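Local coordinates for protein rhizobiales Sp. Pch2 (Marine metagenome, PDB 6PB3) that is a Trip13-like AAA+ ATPase that regulates bacterial cGAS-like enzymes in bacteriophage immunity, probably by remodelling HORMA domain proteins, at the interface of chains A and B. Sequence-based numbering; all coordinates share one arbitrary frame. Chains: chain A/B, Rhizobiales Sp. Pch2.

The interface of chains A and B. Residues chain A 38, 42, 45, 218-219; chain B 274, 277-278, 281.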
# COMPACT_ATOMS: atom_id res chain seq x y z
N ARG A 38 -1.05 0.72 37.11
CA ARG A 38 -2.31 1.11 36.48
C ARG A 38 -3.20 -0.10 36.24
O ARG A 38 -4.40 -0.07 36.55
CB ARG A 38 -2.04 1.84 35.16
CG ARG A 38 -1.34 3.16 35.32
CD ARG A 38 -1.09 3.80 33.94
NE ARG A 38 -0.21 4.95 34.07
CZ ARG A 38 0.34 5.61 33.05
NH1 ARG A 38 0.11 5.23 31.80
NH2 ARG A 38 1.13 6.64 33.29
N MSE A 42 -6.71 -0.35 38.33
CA MSE A 42 -7.94 -0.26 37.53
C MSE A 42 -8.82 -1.49 37.76
O MSE A 42 -10.04 -1.38 37.94
CB MSE A 42 -7.63 -0.10 36.04
CG MSE A 42 -8.86 0.15 35.15
SE MSE A 42 -9.87 1.78 35.61
CE MSE A 42 -11.29 1.05 36.57
N VAL A 45 -10.51 -1.21 41.07
CA VAL A 45 -11.65 -0.32 40.97
C VAL A 45 -12.83 -1.01 40.29
O VAL A 45 -13.98 -0.87 40.72
CB VAL A 45 -11.23 0.96 40.22
CG1 VAL A 45 -12.44 1.84 39.92
CG2 VAL A 45 -10.17 1.69 41.03
N ALA A 218 -12.53 0.54 29.75
CA ALA A 218 -12.43 1.47 30.86
C ALA A 218 -11.07 2.12 30.86
O ALA A 218 -10.94 3.31 31.16
CB ALA A 218 -12.67 0.76 32.18
N GLU A 219 -10.04 1.36 30.52
CA GLU A 219 -8.71 1.93 30.37
C GLU A 219 -7.98 1.19 29.28
O GLU A 219 -8.12 -0.02 29.13
CB GLU A 219 -7.91 1.86 31.69
CG GLU A 219 -6.60 2.62 31.61
CD GLU A 219 -5.78 2.56 32.87
OE1 GLU A 219 -6.16 1.85 33.81
OE2 GLU A 219 -4.73 3.23 32.92
N ARG B 274 -7.11 6.89 28.58
CA ARG B 274 -5.73 6.69 29.02
C ARG B 274 -5.32 7.72 30.06
O ARG B 274 -5.02 7.34 31.20
CB ARG B 274 -4.76 6.73 27.83
CG ARG B 274 -5.06 5.69 26.74
CD ARG B 274 -4.26 5.92 25.45
NE ARG B 274 -2.81 5.79 25.65
CZ ARG B 274 -1.90 6.41 24.91
NH1 ARG B 274 -2.28 7.22 23.91
NH2 ARG B 274 -0.60 6.23 25.16
N PRO B 277 -7.77 8.13 33.53
CA PRO B 277 -7.56 7.03 34.48
C PRO B 277 -6.18 7.04 35.11
O PRO B 277 -6.07 6.84 36.32
CB PRO B 277 -7.79 5.78 33.62
CG PRO B 277 -8.65 6.17 32.53
CD PRO B 277 -8.26 7.62 32.23
N SER B 278 -5.13 7.28 34.30
CA SER B 278 -3.77 7.23 34.83
C SER B 278 -3.57 8.28 35.91
O SER B 278 -2.87 8.05 36.90
CB SER B 278 -2.74 7.45 33.71
OG SER B 278 -2.83 6.43 32.71
N LEU B 281 -5.72 7.02 39.05
CA LEU B 281 -5.16 5.82 39.67
C LEU B 281 -3.81 6.09 40.29
O LEU B 281 -3.42 5.42 41.26
CB LEU B 281 -5.06 4.70 38.64
CG LEU B 281 -6.40 4.24 38.07
CD1 LEU B 281 -6.18 3.07 37.13
CD2 LEU B 281 -7.34 3.87 39.19
O HOH W 1 -1.08 6.09 36.85
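B:Ser278 sits against the guanidinium group of A:Arg38, its hydroxyl OG lying 3.0 Å above the guanidinium plane and shifted toward the rim. OG thus meets a face of the group, 3.3 Å from the central carbon CZ of A:Arg38. The hydroxyl itself is committed within chain B: it bonds at 2.8 Å to the carbonyl O of B:Arg274, one turn earlier in helix 268-283, from above the carbonyl plane. A:Arg38 is extended from CG to NE, which lays its outer half alongside that helix.

On the other flank, B:Leu281 spreads its two methyls over the chain A surface. CD1 packs 3.7 Å from CB of the selenomethionine A:Met42 and also meets the carboxylate OE1 of A:Glu219, while CD2 reaches toward CG2 of A:Val45 at 4.0 Å. Between these contacts A:Glu219 projects from the start of strand 219-223; its CG stands opposite the backbone N (chi1 -172°) and the chain runs on extended to the carboxylate. CG and CD of A:Glu219 run past the B:Pro277 ring with the two side chains pointing opposite ways, CD lying 3.9 Å from CB of the proline.

The patch therefore docks helix 268-283 of one subunit against helix 33-47 and the strand beside it in the next, within a six-chain assembly consistent with the hexameric rings of AAA+ ATPases. A water bridges the subunits, lying 3.1 Å from NE of A:Arg38 and 2.6 Å from the backbone O of B:Ser278.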